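Ancillary protein 1 (Streptococcus pyogenes, PDB 2XI9) is a pilus-presented adhesin that uses an internal thioester bond for efficient host-cell interaction and probably binds collagen. Local coordinates at residues Phe131-Val136 / Phe145-Asn150; Ser154-Tyr159 / Asp299-Asn304; Pro204-Thr207 / Thr211-Lys214; Tyr250-Ser255 / Ile282-Ala287. All coordinates share one frame; numbering follows the deposited sequence.

Contact 1 of 4, residues Phe131-Val136 / Phe145-Asn150; sequences FEEFSV and FYYAKN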
# COMPACT_ATOMS: atom_id res chain seq x y z
N PHE A 131 0.04 -19.45 -8.43
CA PHE A 131 -0.73 -20.35 -9.28
C PHE A 131 -0.60 -21.81 -8.84
O PHE A 131 -1.39 -22.63 -9.28
CB PHE A 131 -0.33 -20.17 -10.75
CG PHE A 131 -0.82 -21.26 -11.66
CD1 PHE A 131 -0.07 -22.42 -11.86
CD2 PHE A 131 -2.06 -21.16 -12.29
CE1 PHE A 131 -0.54 -23.43 -12.66
CE2 PHE A 131 -2.51 -22.18 -13.11
CZ PHE A 131 -1.76 -23.30 -13.28
N GLU A 132 0.37 -22.16 -7.99
CA GLU A 132 0.50 -23.57 -7.57
C GLU A 132 -0.58 -23.94 -6.58
O GLU A 132 -1.01 -25.07 -6.52
CB GLU A 132 1.88 -23.83 -6.95
CG GLU A 132 2.27 -25.28 -6.93
CD GLU A 132 3.60 -25.52 -6.22
OE1 GLU A 132 3.66 -25.25 -5.01
OE2 GLU A 132 4.57 -25.97 -6.88
N GLU A 133 -1.01 -22.95 -5.81
CA GLU A 133 -1.98 -23.11 -4.75
C GLU A 133 -3.36 -23.30 -5.41
O GLU A 133 -3.80 -22.44 -6.11
CB GLU A 133 -1.94 -21.85 -3.88
CG GLU A 133 -2.75 -21.91 -2.63
CD GLU A 133 -2.30 -20.98 -1.48
OE1 GLU A 133 -1.43 -20.06 -1.57
OE2 GLU A 133 -2.90 -21.18 -0.41
N PHE A 134 -4.03 -24.41 -5.19
CA PHE A 134 -5.39 -24.56 -5.67
C PHE A 134 -6.30 -24.81 -4.49
O PHE A 134 -6.10 -25.77 -3.76
CB PHE A 134 -5.46 -25.74 -6.63
CG PHE A 134 -6.83 -26.02 -7.16
CD1 PHE A 134 -7.74 -26.79 -6.43
CD2 PHE A 134 -7.19 -25.57 -8.43
CE1 PHE A 134 -9.00 -27.07 -6.93
CE2 PHE A 134 -8.46 -25.85 -8.94
CZ PHE A 134 -9.36 -26.59 -8.20
N SER A 135 -7.31 -23.96 -4.33
CA SER A 135 -8.26 -24.14 -3.25
C SER A 135 -9.54 -23.38 -3.60
O SER A 135 -9.48 -22.24 -3.99
CB SER A 135 -7.68 -23.61 -1.93
OG SER A 135 -8.57 -23.90 -0.87
N VAL A 136 -10.68 -24.05 -3.49
CA VAL A 136 -11.93 -23.45 -3.92
C VAL A 136 -12.41 -22.40 -2.90
O VAL A 136 -12.11 -22.46 -1.67
CB VAL A 136 -13.04 -24.48 -4.18
CG1 VAL A 136 -12.63 -25.55 -5.21
CG2 VAL A 136 -13.52 -25.13 -2.87
N PHE A 145 -4.45 -15.85 -4.55
CA PHE A 145 -3.56 -16.09 -3.42
C PHE A 145 -2.34 -15.22 -3.63
O PHE A 145 -1.34 -15.62 -4.23
CB PHE A 145 -3.22 -17.58 -3.39
CG PHE A 145 -4.40 -18.49 -3.24
CD1 PHE A 145 -5.06 -18.63 -2.05
CD2 PHE A 145 -4.85 -19.22 -4.33
CE1 PHE A 145 -6.16 -19.50 -1.95
CE2 PHE A 145 -5.94 -20.05 -4.24
CZ PHE A 145 -6.58 -20.21 -3.06
N TYR A 146 -2.44 -13.99 -3.14
CA TYR A 146 -1.40 -13.01 -3.36
C TYR A 146 -0.43 -12.93 -2.19
O TYR A 146 -0.85 -12.94 -1.01
CB TYR A 146 -2.02 -11.64 -3.51
CG TYR A 146 -3.15 -11.50 -4.52
CD1 TYR A 146 -3.10 -12.17 -5.75
CD2 TYR A 146 -4.25 -10.69 -4.25
CE1 TYR A 146 -4.15 -12.00 -6.70
CE2 TYR A 146 -5.29 -10.54 -5.20
CZ TYR A 146 -5.24 -11.20 -6.40
OH TYR A 146 -6.25 -11.06 -7.34
N TYR A 147 0.85 -12.77 -2.52
CA TYR A 147 1.93 -12.69 -1.55
C TYR A 147 2.96 -11.65 -1.92
O TYR A 147 3.14 -11.33 -3.11
CB TYR A 147 2.65 -14.02 -1.42
CG TYR A 147 1.79 -15.18 -0.96
CD1 TYR A 147 1.14 -15.99 -1.86
CD2 TYR A 147 1.69 -15.48 0.40
CE1 TYR A 147 0.37 -17.04 -1.44
CE2 TYR A 147 0.90 -16.54 0.84
CZ TYR A 147 0.23 -17.31 -0.09
OH TYR A 147 -0.56 -18.36 0.34
N ALA A 148 3.62 -11.10 -0.90
CA ALA A 148 4.88 -10.36 -1.11
C ALA A 148 6.02 -11.08 -0.44
O ALA A 148 5.85 -11.75 0.59
CB ALA A 148 4.79 -8.87 -0.60
N LYS A 149 7.20 -10.91 -1.01
CA LYS A 149 8.41 -11.44 -0.46
C LYS A 149 9.03 -10.44 0.53
O LYS A 149 9.31 -9.28 0.19
CB LYS A 149 9.40 -11.77 -1.57
CG LYS A 149 8.95 -12.98 -2.40
CD LYS A 149 10.09 -13.74 -2.94
CE LYS A 149 10.40 -14.97 -2.08
NZ LYS A 149 11.79 -15.43 -2.36
N ASN A 150 9.24 -10.90 1.77
CA ASN A 150 10.06 -10.16 2.75
C ASN A 150 11.54 -10.18 2.40
O ASN A 150 12.02 -11.07 1.68
CB ASN A 150 9.85 -10.72 4.15
CG ASN A 150 8.40 -10.67 4.56
OD1 ASN A 150 7.68 -9.70 4.27
ND2 ASN A 150 7.95 -11.74 5.22
O HOH W 1 -1.99 -21.06 1.82
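Glu-133 lies over the ring of Phe-145 and reaches on to the hydroxyl of Tyr-147. The contact belongs to a beta hairpin with a long connection. The loop after strand 127-130 folds back beside the start of its antiparallel neighbour, strand 146-149.

The first interaction is stacking. Chi1 of Glu-133 (-173°) turns CG away from the main-chain nitrogen, and the extended chain beyond it carries the acid across the ring. Its CG makes a CH-pi contact over the centre of the Phe-145 face, 3.8 Å from the ring centroid. The carboxylate follows over the same ring, with its plane only 8° from the ring plane. Glu-133 CD is 3.7 Å from Phe-145 CD1.

The second is a hydrogen bond. Tyr-147 OH donates to the syn lone pair of Glu-133 OE1, the one on the side of OE2, over 2.7 Å. OE1 lies at the edge of the phenol ring, near its plane. Carboxylate and ring planes are 19° apart. Arg-242 of helix 238-253 also hydrogen-bonds Tyr-147 OH and forms a cation-pi contact with its ring. Its charge would probably polarise the hydroxyl and stabilise the nearby carboxylate.

The third is packing at the far end of the phenylalanine. Ser-135 CB sits 3.7 Å from Phe-145 CZ. The serine hydroxyl turns elsewhere, to Thr-239 OG1 on the same helix. Ser-135 O comes to the ring edge near its plane, 3.7 Å from Phe-145 CZ. Glu-133 O is buried without a polar partner in the model, and lies 3.7 Å from Phe-145 CE2.

Contact 2 of 4, residues Ser154-Tyr159 / Asp299-Asn304; sequences SSQVVY and DFFIPN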
# COMPACT_ATOMS: atom_id res chain seq x y z
N SER A 154 11.25 -14.92 3.22
CA SER A 154 9.96 -15.44 3.61
C SER A 154 8.88 -14.70 2.85
O SER A 154 9.15 -13.72 2.14
CB SER A 154 9.73 -15.28 5.12
OG SER A 154 9.83 -13.93 5.56
N SER A 155 7.64 -15.15 2.97
CA SER A 155 6.53 -14.56 2.25
C SER A 155 5.47 -14.11 3.28
O SER A 155 5.38 -14.65 4.38
CB SER A 155 5.89 -15.57 1.29
OG SER A 155 6.69 -15.78 0.11
N GLN A 156 4.70 -13.11 2.90
CA GLN A 156 3.58 -12.66 3.68
C GLN A 156 2.35 -12.62 2.77
O GLN A 156 2.44 -12.20 1.62
CB GLN A 156 3.90 -11.28 4.33
CG GLN A 156 3.53 -10.05 3.63
CD GLN A 156 3.77 -8.81 4.46
OE1 GLN A 156 2.82 -8.19 4.94
NE2 GLN A 156 5.03 -8.46 4.63
N VAL A 157 1.21 -13.03 3.30
CA VAL A 157 -0.08 -12.82 2.66
C VAL A 157 -0.26 -11.32 2.43
O VAL A 157 0.05 -10.50 3.32
CB VAL A 157 -1.20 -13.36 3.53
CG1 VAL A 157 -2.59 -12.95 2.99
CG2 VAL A 157 -1.05 -14.93 3.69
N VAL A 158 -0.69 -10.95 1.23
CA VAL A 158 -1.12 -9.57 0.95
C VAL A 158 -2.45 -9.58 0.24
O VAL A 158 -2.85 -10.59 -0.34
CB VAL A 158 -0.09 -8.80 0.11
CG1 VAL A 158 1.30 -8.74 0.87
CG2 VAL A 158 0.06 -9.37 -1.29
N TYR A 159 -3.10 -8.41 0.25
CA TYR A 159 -4.37 -8.22 -0.42
C TYR A 159 -4.29 -7.11 -1.43
O TYR A 159 -3.62 -6.08 -1.19
CB TYR A 159 -5.43 -7.90 0.61
CG TYR A 159 -5.71 -9.04 1.50
CD1 TYR A 159 -6.46 -10.13 1.04
CD2 TYR A 159 -5.11 -9.14 2.75
CE1 TYR A 159 -6.71 -11.24 1.85
CE2 TYR A 159 -5.32 -10.26 3.58
CZ TYR A 159 -6.10 -11.32 3.10
OH TYR A 159 -6.35 -12.40 3.89
N ASP A 299 3.02 -3.63 6.67
CA ASP A 299 3.69 -3.44 5.40
C ASP A 299 2.68 -3.13 4.27
O ASP A 299 1.55 -3.59 4.29
CB ASP A 299 4.48 -4.68 5.00
CG ASP A 299 5.61 -5.04 5.99
OD1 ASP A 299 6.17 -4.14 6.69
OD2 ASP A 299 5.97 -6.24 6.03
N PHE A 300 3.15 -2.40 3.28
CA PHE A 300 2.35 -2.05 2.09
C PHE A 300 3.34 -1.98 0.93
O PHE A 300 4.50 -1.76 1.17
CB PHE A 300 1.65 -0.72 2.34
CG PHE A 300 0.68 -0.30 1.27
CD1 PHE A 300 1.08 0.53 0.24
CD2 PHE A 300 -0.65 -0.67 1.35
CE1 PHE A 300 0.15 0.96 -0.72
CE2 PHE A 300 -1.54 -0.29 0.39
CZ PHE A 300 -1.15 0.56 -0.65
N PHE A 301 2.86 -2.18 -0.29
CA PHE A 301 3.69 -2.34 -1.48
C PHE A 301 3.09 -1.63 -2.69
O PHE A 301 1.93 -1.80 -2.99
CB PHE A 301 3.85 -3.85 -1.78
CG PHE A 301 4.36 -4.66 -0.59
CD1 PHE A 301 3.49 -5.22 0.33
CD2 PHE A 301 5.73 -4.85 -0.40
CE1 PHE A 301 3.95 -5.93 1.40
CE2 PHE A 301 6.20 -5.55 0.71
CZ PHE A 301 5.31 -6.11 1.59
N ILE A 302 3.92 -0.86 -3.37
CA ILE A 302 3.49 -0.07 -4.52
C ILE A 302 4.31 -0.51 -5.73
O ILE A 302 5.53 -0.60 -5.66
CB ILE A 302 3.75 1.44 -4.33
CG1 ILE A 302 3.15 1.92 -3.02
CG2 ILE A 302 3.23 2.26 -5.50
CD1 ILE A 302 1.94 1.34 -2.72
N PRO A 303 3.62 -0.77 -6.84
CA PRO A 303 4.23 -1.25 -8.05
C PRO A 303 4.90 -0.13 -8.83
O PRO A 303 4.55 1.06 -8.68
CB PRO A 303 3.05 -1.86 -8.82
CG PRO A 303 1.89 -0.99 -8.40
CD PRO A 303 2.14 -0.75 -6.93
N ASN A 304 5.89 -0.51 -9.63
CA ASN A 304 6.53 0.39 -10.61
C ASN A 304 5.81 0.41 -11.96
O ASN A 304 6.40 0.78 -12.99
CB ASN A 304 8.00 -0.01 -10.82
CG ASN A 304 8.14 -1.33 -11.55
OD1 ASN A 304 7.18 -2.07 -11.67
ND2 ASN A 304 9.36 -1.63 -12.04
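Gln-156 NE2 donates a hydrogen bond to Asp-299 OD2 over 2.8 Å. The bond is nearly straight, at 169°, and the acceptor lies in the amide plane. It uses the anti lone pair of OD2, on the side away from the other oxygen. An off-staggered chi1 of 92° and an extended chain beyond it put the glutamine amide beside Asp-299.

Next to this bond lies the ring of Phe-301. Its CZ is 3.9 Å from Gln-156 NE2, which meets the ring at the edge. Val-158 CG1 touches Phe-301 CE1, also at 3.9 Å, and the two side chains cross at about a right angle. Val-158 and Phe-301 both pack on Ala-148 of strand 146-149 as well.

The two strands belong to the seven-stranded mixed sheet but are not direct neighbours. Strand 311-313 lies between them in the sheet order. The axes of the two short segments are 8.8 Å apart at their closest and make an angle of 61°. At that distance only side chains meet.

A second shell holds the polar groups. Gln-156 NE2 has another acceptor in Asn-150 OD1. Gln-156 OE1 takes the backbone N-H groups of Thr-314 and Gln-315. Asp-299 OD2 is also bound by His-317 ND1, and OD1 by His-191 NE2.

The amide is thus fixed in its flip, with acceptors at its nitrogen and donors at its oxygen. The buried carboxylate is held at both oxygens. Its negative charge may raise the proton affinity of the two histidines.

Contact 3 of 4, residues Pro204-Thr207 / Thr211-Lys214; sequences PRDT and TFLK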
# COMPACT_ATOMS: atom_id res chain seq x y z
N PRO A 204 -12.66 5.22 -2.90
CA PRO A 204 -12.76 5.05 -1.46
C PRO A 204 -14.14 5.33 -0.95
O PRO A 204 -14.83 6.24 -1.42
CB PRO A 204 -11.74 6.06 -0.90
CG PRO A 204 -11.63 7.07 -1.92
CD PRO A 204 -11.86 6.41 -3.24
N ARG A 205 -14.56 4.53 0.00
CA ARG A 205 -15.84 4.73 0.62
C ARG A 205 -15.75 5.90 1.61
O ARG A 205 -16.70 6.70 1.77
CB ARG A 205 -16.24 3.42 1.28
CG ARG A 205 -17.61 3.34 1.76
CD ARG A 205 -17.96 1.94 2.23
NE ARG A 205 -18.31 0.95 1.20
CZ ARG A 205 -19.45 0.89 0.52
NH1 ARG A 205 -20.44 1.78 0.68
NH2 ARG A 205 -19.62 -0.07 -0.37
N ASP A 206 -14.60 6.00 2.24
CA ASP A 206 -14.30 6.96 3.29
C ASP A 206 -13.95 8.31 2.68
O ASP A 206 -13.51 8.38 1.55
CB ASP A 206 -13.12 6.47 4.12
CG ASP A 206 -13.50 5.36 5.08
OD1 ASP A 206 -14.44 5.59 5.86
OD2 ASP A 206 -12.86 4.29 5.09
N THR A 207 -14.08 9.36 3.47
CA THR A 207 -13.67 10.70 3.09
C THR A 207 -12.47 11.20 3.89
O THR A 207 -11.86 12.21 3.52
CB THR A 207 -14.81 11.69 3.28
OG1 THR A 207 -15.18 11.75 4.68
CG2 THR A 207 -15.99 11.27 2.45
N THR A 211 -9.42 7.94 9.25
CA THR A 211 -10.50 6.94 9.44
C THR A 211 -10.34 5.77 8.48
O THR A 211 -10.51 4.61 8.87
CB THR A 211 -11.88 7.56 9.20
OG1 THR A 211 -12.01 8.76 9.94
CG2 THR A 211 -13.00 6.59 9.58
N PHE A 212 -9.98 6.07 7.23
CA PHE A 212 -9.73 5.04 6.25
C PHE A 212 -8.64 4.08 6.72
O PHE A 212 -8.81 2.86 6.67
CB PHE A 212 -9.32 5.66 4.89
CG PHE A 212 -8.84 4.66 3.90
CD1 PHE A 212 -9.72 3.85 3.24
CD2 PHE A 212 -7.49 4.51 3.64
CE1 PHE A 212 -9.29 2.92 2.31
CE2 PHE A 212 -7.05 3.55 2.72
CZ PHE A 212 -7.95 2.78 2.06
N LEU A 213 -7.57 4.64 7.27
CA LEU A 213 -6.42 3.78 7.68
C LEU A 213 -6.86 2.85 8.81
O LEU A 213 -6.51 1.65 8.85
CB LEU A 213 -5.25 4.62 8.14
CG LEU A 213 -3.95 3.84 8.45
CD1 LEU A 213 -3.61 3.01 7.23
CD2 LEU A 213 -2.77 4.74 8.87
N LYS A 214 -7.65 3.39 9.71
CA LYS A 214 -8.15 2.61 10.79
C LYS A 214 -8.96 1.46 10.25
O LYS A 214 -8.82 0.35 10.73
CB LYS A 214 -8.95 3.46 11.79
CG LYS A 214 -8.03 4.44 12.58
CD LYS A 214 -8.70 5.12 13.80
CE LYS A 214 -9.29 6.48 13.47
NZ LYS A 214 -9.88 7.14 14.68
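The entry into helix 209-222 is where Asp-206 packs on Phe-212 and Thr-211. The preceding loop runs alongside the first turns of the helix and points an acidic side chain at them. No hydrogen bond crosses between the two segments; the contact is close packing of a carboxylate on the helix.

Asp-206 OD2 comes to 3.4 Å from Phe-212 CA. The same oxygen of Asp-206 lies 3.7 Å from Phe-212 CD1, at the edge of the ring and near its plane. Carboxylate and ring are turned 74° against each other, so they do not stack. Asp-206 CB also rests 4.0 Å from Phe-212 CB. On the other branch, Asp-206 OD1 lies 4.1 Å from Thr-211 CG2.

The polar partner of Asp-206 OD2 is His-215 ND1, one turn further along the helix. That hydrogen bond ties the loop to the helix side. A negative group near a helix start is also likely to suit the helix dipole. The backbone N of Thr-211 hydrogen-bonds Asp-208 OD2.

With chi1 at 171°, Phe-212 leads its ring away from the aspartate, into the interior. There it meets Phe-198 edge-to-face and touches Thr-253 of helix 238-253. Phe-252 of that helix packs against both Asp-206 and Phe-212, so the loop and helix 209-222 share one neighbouring helix end.

Contact 4 of 4, residues Tyr250-Ser255 / Ile282-Ala287; sequences YYFTDS and ILVEYA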
# COMPACT_ATOMS: atom_id res chain seq x y z
N TYR A 250 -11.82 -4.38 -0.36
CA TYR A 250 -12.46 -3.74 -1.51
C TYR A 250 -13.66 -2.88 -1.11
O TYR A 250 -13.93 -1.87 -1.75
CB TYR A 250 -12.90 -4.78 -2.53
CG TYR A 250 -11.81 -5.45 -3.34
CD1 TYR A 250 -10.56 -4.85 -3.54
CD2 TYR A 250 -12.03 -6.68 -3.92
CE1 TYR A 250 -9.59 -5.45 -4.30
CE2 TYR A 250 -11.04 -7.29 -4.71
CZ TYR A 250 -9.83 -6.67 -4.88
OH TYR A 250 -8.86 -7.26 -5.66
N TYR A 251 -14.38 -3.29 -0.06
CA TYR A 251 -15.45 -2.50 0.51
C TYR A 251 -14.99 -1.07 0.81
O TYR A 251 -15.73 -0.13 0.53
CB TYR A 251 -16.03 -3.20 1.75
CG TYR A 251 -17.14 -2.41 2.44
CD1 TYR A 251 -16.86 -1.48 3.43
CD2 TYR A 251 -18.46 -2.57 2.06
CE1 TYR A 251 -17.88 -0.74 4.04
CE2 TYR A 251 -19.48 -1.83 2.67
CZ TYR A 251 -19.18 -0.93 3.65
OH TYR A 251 -20.18 -0.20 4.25
N PHE A 252 -13.78 -0.90 1.34
CA PHE A 252 -13.23 0.40 1.71
C PHE A 252 -12.44 1.03 0.58
O PHE A 252 -12.51 2.21 0.41
CB PHE A 252 -12.36 0.32 2.99
CG PHE A 252 -13.15 -0.04 4.22
CD1 PHE A 252 -14.08 0.82 4.73
CD2 PHE A 252 -12.99 -1.30 4.82
CE1 PHE A 252 -14.87 0.45 5.86
CE2 PHE A 252 -13.79 -1.70 5.91
CZ PHE A 252 -14.70 -0.82 6.43
N THR A 253 -11.67 0.25 -0.17
CA THR A 253 -10.82 0.86 -1.23
C THR A 253 -11.55 1.25 -2.54
O THR A 253 -11.16 2.19 -3.25
CB THR A 253 -9.63 -0.04 -1.60
OG1 THR A 253 -10.11 -1.29 -2.14
CG2 THR A 253 -8.75 -0.33 -0.41
N ASP A 254 -12.55 0.45 -2.87
CA ASP A 254 -13.23 0.49 -4.15
C ASP A 254 -14.75 0.55 -4.02
O ASP A 254 -15.46 0.47 -5.01
CB ASP A 254 -12.80 -0.73 -4.95
CG ASP A 254 -11.33 -0.65 -5.41
OD1 ASP A 254 -11.00 0.14 -6.34
OD2 ASP A 254 -10.52 -1.39 -4.86
N SER A 255 -15.25 0.72 -2.80
CA SER A 255 -16.68 0.80 -2.56
C SER A 255 -17.45 -0.41 -3.13
O SER A 255 -18.50 -0.24 -3.70
CB SER A 255 -17.23 2.12 -3.10
OG SER A 255 -16.62 3.22 -2.43
N ILE A 282 -19.22 -9.05 8.79
CA ILE A 282 -18.60 -8.95 10.14
C ILE A 282 -17.28 -8.17 10.15
O ILE A 282 -17.10 -7.27 10.95
CB ILE A 282 -18.41 -10.36 10.78
CG1 ILE A 282 -19.76 -10.90 11.21
CG2 ILE A 282 -17.44 -10.29 12.00
CD1 ILE A 282 -19.84 -12.46 11.30
N LEU A 283 -16.37 -8.48 9.23
CA LEU A 283 -15.11 -7.78 9.14
C LEU A 283 -15.33 -6.28 8.91
O LEU A 283 -14.75 -5.43 9.60
CB LEU A 283 -14.24 -8.38 8.06
CG LEU A 283 -13.72 -9.81 8.30
CD1 LEU A 283 -12.90 -10.23 7.04
CD2 LEU A 283 -12.91 -9.92 9.58
N VAL A 284 -16.23 -5.96 7.98
CA VAL A 284 -16.49 -4.59 7.68
C VAL A 284 -17.12 -3.86 8.87
O VAL A 284 -16.75 -2.70 9.17
CB VAL A 284 -17.36 -4.55 6.39
CG1 VAL A 284 -18.01 -3.20 6.23
CG2 VAL A 284 -16.46 -4.91 5.19
N GLU A 285 -18.05 -4.52 9.54
CA GLU A 285 -18.78 -3.90 10.65
C GLU A 285 -17.87 -3.69 11.86
O GLU A 285 -17.92 -2.67 12.50
CB GLU A 285 -20.02 -4.74 11.03
CG GLU A 285 -21.15 -4.67 9.97
CD GLU A 285 -22.33 -5.62 10.28
OE1 GLU A 285 -22.39 -6.18 11.42
OE2 GLU A 285 -23.21 -5.80 9.40
N TYR A 286 -16.95 -4.62 12.11
CA TYR A 286 -15.94 -4.44 13.12
C TYR A 286 -15.09 -3.23 12.76
O TYR A 286 -14.93 -2.30 13.55
CB TYR A 286 -15.06 -5.72 13.28
CG TYR A 286 -13.84 -5.43 14.12
CD1 TYR A 286 -13.95 -5.11 15.45
CD2 TYR A 286 -12.59 -5.44 13.56
CE1 TYR A 286 -12.81 -4.81 16.23
CE2 TYR A 286 -11.44 -5.13 14.33
CZ TYR A 286 -11.56 -4.84 15.65
OH TYR A 286 -10.42 -4.54 16.38
N ALA A 287 -14.55 -3.23 11.55
CA ALA A 287 -13.71 -2.14 11.11
C ALA A 287 -14.37 -0.78 11.27
O ALA A 287 -13.78 0.19 11.81
CB ALA A 287 -13.27 -2.40 9.63
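Near-180° chi1 torsions at Tyr-251 (178°) and Val-284 (163°) swing the tyrosine ring and the valine CG1 methyl together, the methyl over the ring. The contact is a helix-helix packing in the thioester domain, between the end of helix 238-253 and helix 274-288.

Val-284 CG1 forms a CH-pi contact over one face of Tyr-251, 3.5 Å from the ring centroid. It is offset toward the rim. The approach is tight there, 3.3 Å from Val-284 CG1 to Tyr-251 CE1. Val-284 CG2 covers the root of the ring, 3.8 Å from Tyr-251 CG.

Phe-252 supplies the second half. Phe-252 CE2 packs on Ala-287 CB at 3.8 Å. Val-284 and Ala-287 lie about one turn apart and line the same side of their helix. Tyr-251 and Phe-252 also touch each other, with Tyr-251 CD1 over the centre of the Phe-252 ring.

Outside the pair, His-215 of helix 209-222 stacks on Phe-252. Val-219 of that helix touches both Phe-252 and Ala-287, so three helices meet here. At the edge of the Phe-252 ring, near its plane, Val-284 O lies 3.9 Å from Phe-252 CZ.

In the fold
This chain is the C-terminal fragment of the adhesin. Contacts 1 and 2 share the seven-stranded mixed sheet, where strands 146-149 and 155-160 are neighbours. Their centres are about 12 Å apart, and Gln-156 N probably hydrogen-bonds Ala-148 O. Contacts 3 and 4 fall in the helical part of the thioester domain, about 9 Å apart between centres. Arg-205 NE hydrogen-bonds Tyr-251 O, and its backbone N hydrogen-bonds Phe-252 O. Along the chain contact 1 comes first. The segments of contact 2 then enclose contacts 3 and 4, in that order. Contacts 2 and 4 are about 19 Å apart between centres, and their atoms do not meet. Helices 209-222, 238-253 and 274-288 come between strands 189-193 and 299-303 of that sheet.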